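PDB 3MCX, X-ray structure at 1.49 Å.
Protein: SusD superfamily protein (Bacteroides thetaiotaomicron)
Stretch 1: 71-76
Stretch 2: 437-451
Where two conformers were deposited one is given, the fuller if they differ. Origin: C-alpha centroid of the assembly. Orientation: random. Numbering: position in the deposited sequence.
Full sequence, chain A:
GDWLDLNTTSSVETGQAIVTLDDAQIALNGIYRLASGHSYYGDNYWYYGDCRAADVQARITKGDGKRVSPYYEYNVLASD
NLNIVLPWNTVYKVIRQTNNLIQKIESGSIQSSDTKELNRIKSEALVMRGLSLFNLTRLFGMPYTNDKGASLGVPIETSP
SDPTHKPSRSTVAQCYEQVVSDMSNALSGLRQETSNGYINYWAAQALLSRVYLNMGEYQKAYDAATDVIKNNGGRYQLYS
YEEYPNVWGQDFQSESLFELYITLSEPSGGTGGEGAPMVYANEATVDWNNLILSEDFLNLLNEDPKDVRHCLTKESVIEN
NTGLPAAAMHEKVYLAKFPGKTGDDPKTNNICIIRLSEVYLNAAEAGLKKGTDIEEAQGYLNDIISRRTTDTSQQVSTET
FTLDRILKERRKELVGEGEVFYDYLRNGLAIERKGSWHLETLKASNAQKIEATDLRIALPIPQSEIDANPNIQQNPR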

ATOM      1  N   TYR A  71      11.702   2.795 -10.380  1.00  5.96           N
ATOM      2  CA  TYR A  71      11.460   2.986  -8.953  1.00  5.51           C
ATOM      3  C   TYR A  71      12.599   2.386  -8.113  1.00  6.27           C
ATOM      4  O   TYR A  71      13.198   3.047  -7.245  1.00  6.54           O
ATOM      5  CB  TYR A  71      10.172   2.338  -8.540  1.00  6.30           C
ATOM      6  CG  TYR A  71       8.893   2.935  -9.086  1.00  6.22           C
ATOM      7  CD1 TYR A  71       8.713   4.286  -9.278  1.00  6.34           C
ATOM      8  CD2 TYR A  71       7.807   2.124  -9.300  1.00  7.63           C
ATOM      9  CE1 TYR A  71       7.478   4.802  -9.712  1.00  6.04           C
ATOM     10  CE2 TYR A  71       6.559   2.630  -9.737  1.00  6.71           C
ATOM     11  CZ  TYR A  71       6.403   3.953  -9.924  1.00  6.74           C
ATOM     12  OH  TYR A  71       5.192   4.402 -10.363  1.00  7.05           O
ATOM     13  N   TYR A  72      12.864   1.122  -8.353  1.00  6.35           N
ATOM     14  CA  TYR A  72      13.885   0.368  -7.607  1.00  5.64           C
ATOM     15  C   TYR A  72      15.245   1.034  -7.650  1.00  6.56           C
ATOM     16  O   TYR A  72      15.971   1.033  -6.646  1.00  6.99           O
ATOM     17  CB  TYR A  72      13.931  -1.031  -8.206  1.00  6.62           C
ATOM     18  CG  TYR A  72      15.072  -1.930  -7.775  1.00  5.82           C
ATOM     19  CD1 TYR A  72      15.162  -2.424  -6.477  1.00  6.10           C
ATOM     20  CD2 TYR A  72      16.034  -2.303  -8.673  1.00  5.33           C
ATOM     21  CE1 TYR A  72      16.202  -3.265  -6.121  1.00  6.15           C
ATOM     22  CE2 TYR A  72      17.058  -3.165  -8.332  1.00  6.89           C
ATOM     23  CZ  TYR A  72      17.139  -3.638  -7.060  1.00  6.03           C
ATOM     24  OH  TYR A  72      18.164  -4.505  -6.727  1.00  6.25           O
ATOM     25  N   GLU A  73      15.623   1.573  -8.810  1.00  5.36           N
ATOM     26  CA  GLU A  73      16.913   2.219  -9.039  1.00  5.41           C
ATOM     27  C   GLU A  73      16.932   3.707  -8.651  1.00  5.31           C
ATOM     28  O   GLU A  73      17.964   4.356  -8.787  1.00  5.61           O
ATOM     29  CB  GLU A  73      17.293   2.087 -10.520  1.00  6.03           C
ATOM     30  CG  GLU A  73      17.496   0.629 -10.922  1.00  6.62           C
ATOM     31  CD  GLU A  73      17.552   0.401 -12.419  1.00  6.99           C
ATOM     32  OE1 GLU A  73      17.470   1.351 -13.221  1.00  7.03           O
ATOM     33  OE2 GLU A  73      17.681  -0.805 -12.797  1.00  7.20           O
ATOM     34  N   TYR A  74      15.788   4.252  -8.222  1.00  5.97           N
ATOM     35  CA  TYR A  74      15.726   5.678  -7.828  1.00  5.94           C
ATOM     36  C   TYR A  74      16.219   6.597  -8.919  1.00  6.67           C
ATOM     37  O   TYR A  74      16.873   7.614  -8.688  1.00  6.44           O
ATOM     38  CB  TYR A  74      16.471   5.893  -6.496  1.00  5.63           C
ATOM     39  CG  TYR A  74      15.693   5.410  -5.279  1.00  6.05           C
ATOM     40  CD1 TYR A  74      15.620   4.066  -4.945  1.00  5.61           C
ATOM     41  CD2 TYR A  74      15.098   6.323  -4.433  1.00  7.70           C
ATOM     42  CE1 TYR A  74      14.905   3.646  -3.843  1.00  6.90           C
ATOM     43  CE2 TYR A  74      14.409   5.916  -3.334  1.00  6.28           C
ATOM     44  CZ  TYR A  74      14.316   4.570  -3.019  1.00  6.71           C
ATOM     45  OH  TYR A  74      13.602   4.158  -1.909  1.00  7.40           O
ATOM     46  N   ASN A  75      15.869   6.279 -10.161  1.00  5.40           N
ATOM     47  CA  ASN A  75      16.278   7.094 -11.292  1.00  5.81           C
ATOM     48  C   ASN A  75      15.116   7.531 -12.215  1.00  5.42           C
ATOM     49  O   ASN A  75      15.349   8.158 -13.244  1.00  6.47           O
ATOM     50  CB  ASN A  75      17.400   6.424 -12.088  1.00  5.56           C
ATOM     51  CG  ASN A  75      17.001   5.104 -12.677  1.00  5.47           C
ATOM     52  OD1 ASN A  75      15.817   4.832 -12.823  1.00  6.94           O
ATOM     53  ND2 ASN A  75      17.984   4.261 -12.979  1.00  6.36           N
ATOM     54  N   VAL A  76      13.903   7.230 -11.805  1.00  5.55           N
ATOM     55  CA  VAL A  76      12.715   7.568 -12.588  1.00  5.95           C
ATOM     56  C   VAL A  76      12.633   9.077 -12.869  1.00  5.91           C
ATOM     57  O   VAL A  76      12.905   9.909 -11.997  1.00  6.64           O
ATOM     58  CB  VAL A  76      11.438   7.033 -11.893  1.00  5.81           C
ATOM     59  CG1 VAL A  76      11.193   7.708 -10.515  1.00  7.34           C
ATOM     60  CG2 VAL A  76      10.234   7.176 -12.803  1.00  7.22           C
TER
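Stretch 2 (437-451) WHLETLKASNAQKIE

Stretch 1 offers the end of a helix, Tyr71 and Tyr72, followed by a turn in which Tyr74 takes a positive phi and closes a Schellman motif. Four consecutive side chains, Tyr72 to Asn75, are available there, and stretch 2 passes along them as an extended lead-in, a short helical turn, a second Schellman motif and a strand. The contacts first run in the same order along both chains, His438 against Tyr72, Thr441 against Glu73 and Ser445 against Asn75, after which Ala447 and Ile450 return to Tyr74. No two touching residues are fewer than 366 apart in sequence, yet together the stretches bury 507 Å².

Stretch 2 begins out of contact at Trp437 and meets the other segment at His438, with the phenol of Tyr72. His438 ND1 and Tyr72 OH form a hydrogen bond of 2.7 Å, in which either atom could be the donor. The two rings meet rim to rim, their planes 16° apart and their centroids 5.9 Å apart, so the pairing is held by polar atoms at the edges and not by stacked faces. The same hydroxyl takes part in a second bond, Tyr72 OH accepting from Leu439 N at 3.1 Å, nearly straight at 164°. One tyrosine oxygen thus fixes both a side chain and the backbone of the incoming loop, whose phi/psi values at His438 and Leu439 are extended. Leu439 also points its CB toward stretch 1, bringing CG to 3.8 Å from Tyr72 CE2.

Glu440 turns away, and the chain coils into a weakly bonded helix at about 441-444. Thr441, chi1 in p, donates from OG1 to Glu73 OE2 at 2.7 Å. The carboxylate that receives it is steadied within its own stretch, since Asn75 ND2 donates to Glu73 OE1 at 3.0 Å; OE2 is also bonded elsewhere in the structure. Next comes the closest pair of CA atoms, Leu442 CA and Glu73 CA, 5.6 Å apart. Leu442 reaches over one face of Tyr72, with CD2 4.0 Å from the ring centroid and 22° off the normal, so this ring is used twice: apolar on its face, polar at its hydroxyl. Lys443 and Ala444 lie out of reach, as expected where a helical turn presents only part of its surface.

Ser445 returns to the contact. Its CB lies 3.3 Å from Glu73 O, and its OG is 3.0 Å from Asn75 ND2. Asn446 then takes positive phi in its own Schellman motif, echoing Tyr74, and one water joins the two turns by donating to Tyr74 O at 2.8 Å and to Ser445 O at 2.7 Å. Past this turn, Ala447 sets its CB 3.4 Å from Glu73 O and 4.1 Å from Tyr74 CB, a close fit made with a single methyl.

Gln448 and Lys449 do not touch stretch 1. In the strand at 449-450, Ile450 points back toward it and covers a face of Tyr74: CG1 stands 3.8 Å from the ring centroid, just 10° off the normal, while CD1 comes within 3.7 Å of Tyr74 CE1. The rule to read here is that Tyr72 and Tyr74 each receive an aliphatic side chain over one face, while direct polar bonds and a water between the turns tie the stretches together.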

ATOM      1  N   TRP A 437      22.271 -10.526  -4.848  1.00  6.53           N
ATOM      2  CA  TRP A 437      21.681 -10.454  -6.178  1.00  5.71           C
ATOM      3  C   TRP A 437      20.927  -9.187  -6.494  1.00  6.10           C
ATOM      4  O   TRP A 437      20.253  -9.116  -7.510  1.00  6.37           O
ATOM      5  CB  TRP A 437      20.884 -11.708  -6.540  1.00  6.18           C
ATOM      6  CG  TRP A 437      19.754 -12.128  -5.602  1.00  4.48           C
ATOM      7  CD1 TRP A 437      18.471 -11.722  -5.634  1.00  6.07           C
ATOM      8  CD2 TRP A 437      19.837 -13.105  -4.548  1.00  4.51           C
ATOM      9  NE1 TRP A 437      17.738 -12.355  -4.664  1.00  6.06           N
ATOM     10  CE2 TRP A 437      18.558 -13.194  -3.968  1.00  4.71           C
ATOM     11  CE3 TRP A 437      20.869 -13.914  -4.045  1.00  6.04           C
ATOM     12  CZ2 TRP A 437      18.271 -14.079  -2.931  1.00  6.99           C
ATOM     13  CZ3 TRP A 437      20.590 -14.783  -2.997  1.00  5.61           C
ATOM     14  CH2 TRP A 437      19.303 -14.856  -2.453  1.00  5.46           C
ATOM     15  N   HIS A 438      21.067  -8.145  -5.677  1.00  5.60           N
ATOM     16  CA  HIS A 438      20.616  -6.854  -6.120  1.00  5.73           C
ATOM     17  C   HIS A 438      21.286  -6.514  -7.431  1.00  5.85           C
ATOM     18  O   HIS A 438      22.441  -6.899  -7.720  1.00  6.62           O
ATOM     19  CB  HIS A 438      20.887  -5.800  -5.058  1.00  4.88           C
ATOM     20  CG  HIS A 438      19.852  -5.786  -3.977  1.00  5.82           C
ATOM     21  ND1 HIS A 438      18.575  -5.287  -4.164  1.00  6.30           N
ATOM     22  CD2 HIS A 438      19.905  -6.222  -2.691  1.00  6.84           C
ATOM     23  CE1 HIS A 438      17.879  -5.428  -3.045  1.00  5.89           C
ATOM     24  NE2 HIS A 438      18.677  -5.975  -2.126  1.00  4.97           N
ATOM     25  N   LEU A 439      20.564  -5.734  -8.229  1.00  5.62           N
ATOM     26  CA  LEU A 439      21.055  -5.460  -9.565  1.00  5.83           C
ATOM     27  C   LEU A 439      22.256  -4.527  -9.557  1.00  6.22           C
ATOM     28  O   LEU A 439      22.339  -3.619  -8.727  1.00  6.32           O
ATOM     29  CB  LEU A 439      19.975  -4.855 -10.438  1.00  6.07           C
ATOM     30  CG  LEU A 439      18.749  -5.715 -10.580  1.00  6.97           C
ATOM     31  CD1 LEU A 439      17.776  -5.119 -11.664  1.00  5.96           C
ATOM     32  CD2 LEU A 439      19.062  -7.178 -10.850  1.00  7.77           C
ATOM     33  N   GLU A 440      23.135  -4.686 -10.537  1.00  6.26           N
ATOM     34  CA  GLU A 440      24.308  -3.834 -10.651  1.00  6.94           C
ATOM     35  C   GLU A 440      23.939  -2.386 -10.958  1.00  6.63           C
ATOM     36  O   GLU A 440      24.710  -1.470 -10.711  1.00  6.91           O
ATOM     37  CB  GLU A 440      25.298  -4.367 -11.690  1.00  7.77           C
ATOM     38  CG  GLU A 440      25.973  -5.697 -11.299  1.00 11.37           C
ATOM     39  CD  GLU A 440      26.694  -5.647  -9.962  1.00 18.78           C
ATOM     40  OE1 GLU A 440      27.441  -4.671  -9.749  1.00 17.44           O
ATOM     41  OE2 GLU A 440      26.514  -6.600  -9.148  1.00 21.90           O
ATOM     42  N   THR A 441      22.771  -2.163 -11.529  1.00  5.84           N
ATOM     43  CA  THR A 441      22.330  -0.797 -11.787  1.00  6.32           C
ATOM     44  C   THR A 441      22.239   0.072 -10.527  1.00  7.52           C
ATOM     45  O   THR A 441      22.298   1.304 -10.635  1.00  7.44           O
ATOM     46  CB  THR A 441      20.941  -0.787 -12.466  1.00  6.81           C
ATOM     47  OG1 THR A 441      20.047  -1.640 -11.738  1.00  7.44           O
ATOM     48  CG2 THR A 441      21.048  -1.228 -13.935  1.00  6.09           C
ATOM     49  N   LEU A 442      22.096  -0.522  -9.338  1.00  6.91           N
ATOM     50  CA  LEU A 442      22.069   0.297  -8.104  1.00  7.08           C
ATOM     51  C   LEU A 442      23.404   1.019  -7.881  1.00  8.02           C
ATOM     52  O   LEU A 442      23.435   2.075  -7.247  1.00  7.18           O
ATOM     53  CB  LEU A 442      21.780  -0.544  -6.872  1.00  7.00           C
ATOM     54  CG  LEU A 442      20.470  -1.324  -6.839  1.00  6.99           C
ATOM     55  CD1 LEU A 442      20.194  -1.906  -5.454  1.00  7.16           C
ATOM     56  CD2 LEU A 442      19.263  -0.410  -7.279  1.00  7.71           C
ATOM     57  N   LYS A 443      24.514   0.469  -8.355  1.00  7.41           N
ATOM     58  CA  LYS A 443      25.807   1.150  -8.261  1.00  8.54           C
ATOM     59  C   LYS A 443      25.830   2.403  -9.137  1.00  9.14           C
ATOM     60  O   LYS A 443      26.076   3.482  -8.632  1.00  8.69           O
ATOM     61  CB  LYS A 443      26.964   0.202  -8.612  1.00  9.04           C
ATOM     62  CG  LYS A 443      27.071  -0.886  -7.571  1.00 11.91           C
ATOM     63  CD  LYS A 443      28.166  -1.928  -7.803  1.00 15.84           C
ATOM     64  CE  LYS A 443      28.094  -3.022  -6.713  1.00 17.52           C
ATOM     65  NZ  LYS A 443      26.936  -4.000  -6.799  1.00 19.35           N
ATOM     66  N   ALA A 444      25.504   2.257 -10.424  1.00 10.38           N
ATOM     67  CA  ALA A 444      25.509   3.403 -11.353  1.00 10.87           C
ATOM     68  C   ALA A 444      24.471   4.455 -10.956  1.00  9.84           C
ATOM     69  O   ALA A 444      24.685   5.664 -11.119  1.00 11.08           O
ATOM     70  CB  ALA A 444      25.225   2.919 -12.795  1.00 12.99           C
ATOM     71  N   SER A 445      23.356   4.019 -10.389  1.00  8.11           N
ATOM     72  CA  SER A 445      22.288   4.957 -10.003  0.50  8.41           C
ATOM     73  C   SER A 445      22.407   5.454  -8.558  1.00  8.16           C
ATOM     74  O   SER A 445      21.540   6.166  -8.065  1.00  8.14           O
ATOM     75  CB  SER A 445      20.910   4.322 -10.221  0.50  8.51           C
ATOM     76  OG  SER A 445      20.678   4.025 -11.588  0.50 10.72           O
ATOM     77  N   ASN A 446      23.465   5.053  -7.864  1.00  7.79           N
ATOM     78  CA  ASN A 446      23.662   5.483  -6.462  1.00  8.02           C
ATOM     79  C   ASN A 446      22.460   5.160  -5.594  1.00  7.79           C
ATOM     80  O   ASN A 446      21.940   5.991  -4.848  1.00  8.05           O
ATOM     81  CB  ASN A 446      24.056   6.969  -6.373  1.00  7.93           C
ATOM     82  CG  ASN A 446      24.338   7.413  -4.934  1.00 13.34           C
ATOM     83  OD1 ASN A 446      24.859   6.638  -4.111  1.00 12.80           O
ATOM     84  ND2 ASN A 446      23.961   8.666  -4.612  1.00 14.83           N
ATOM     85  N   ALA A 447      21.995   3.926  -5.681  1.00  6.44           N
ATOM     86  CA  ALA A 447      20.821   3.515  -4.955  1.00  6.62           C
ATOM     87  C   ALA A 447      21.057   2.239  -4.161  1.00  6.91           C
ATOM     88  O   ALA A 447      20.119   1.495  -3.858  1.00  7.24           O
ATOM     89  CB  ALA A 447      19.585   3.365  -5.921  1.00  6.96           C
ATOM     90  N   GLN A 448      22.295   2.011  -3.753  1.00  7.12           N
ATOM     91  CA  GLN A 448      22.570   0.937  -2.797  1.00  6.84           C
ATOM     92  C   GLN A 448      22.135   1.350  -1.370  1.00  7.97           C
ATOM     93  O   GLN A 448      21.786   0.511  -0.546  1.00  8.63           O
ATOM     94  CB  GLN A 448      24.041   0.563  -2.810  1.00  7.54           C
ATOM     95  CG  GLN A 448      24.474  -0.087  -4.121  1.00  7.23           C
ATOM     96  CD  GLN A 448      25.898  -0.562  -4.044  1.00  7.72           C
ATOM     97  OE1 GLN A 448      26.833   0.238  -4.137  1.00  9.48           O
ATOM     98  NE2 GLN A 448      26.079  -1.853  -3.840  1.00 12.44           N
ATOM     99  N   LYS A 449      22.211   2.645  -1.090  1.00  6.93           N
ATOM    100  CA  LYS A 449      21.786   3.214   0.205  1.00  7.74           C
ATOM    101  C   LYS A 449      20.937   4.428  -0.089  1.00  7.78           C
ATOM    102  O   LYS A 449      21.364   5.306  -0.853  1.00  8.76           O
ATOM    103  CB  LYS A 449      22.975   3.616   1.093  1.00  7.73           C
ATOM    104  CG  LYS A 449      22.492   4.197   2.479  1.00 10.58           C
ATOM    105  CD  LYS A 449      23.565   4.758   3.360  1.00 15.06           C
ATOM    106  CE  LYS A 449      24.074   6.118   2.856  1.00 15.51           C
ATOM    107  NZ  LYS A 449      24.719   6.999   3.859  1.00 19.37           N
ATOM    108  N   ILE A 450      19.780   4.490   0.539  1.00  6.83           N
ATOM    109  CA  ILE A 450      18.887   5.677   0.425  1.00  7.51           C
ATOM    110  C   ILE A 450      18.557   6.149   1.838  1.00  6.32           C
ATOM    111  O   ILE A 450      17.866   5.456   2.564  1.00  7.30           O
ATOM    112  CB  ILE A 450      17.609   5.402  -0.367  1.00  8.61           C
ATOM    113  CG1 ILE A 450      17.938   4.749  -1.720  1.00  9.49           C
ATOM    114  CG2 ILE A 450      16.807   6.675  -0.611  1.00 11.96           C
ATOM    115  CD1 ILE A 450      17.815   3.231  -1.642  1.00 13.48           C
ATOM    116  N   GLU A 451      19.023   7.349   2.172  1.00  6.08           N
ATOM    117  CA  GLU A 451      18.608   7.994   3.422  0.60  6.35           C
ATOM    118  C   GLU A 451      17.172   8.475   3.337  1.00  7.02           C
ATOM    119  O   GLU A 451      16.666   8.757   2.250  1.00  7.64           O
ATOM    120  CB  GLU A 451      19.514   9.175   3.759  0.60  6.27           C
ATOM    121  CG  GLU A 451      20.973   8.806   3.907  0.60  6.02           C
ATOM    122  CD  GLU A 451      21.317   8.181   5.254  0.60  7.08           C
ATOM    123  OE1 GLU A 451      20.397   7.757   6.010  0.60  6.48           O
ATOM    124  OE2 GLU A 451      22.543   8.122   5.521  0.60  2.24           O
TER
HETATM  125  O   HOH W   1      19.631   7.758  -9.168  1.00 13.15           O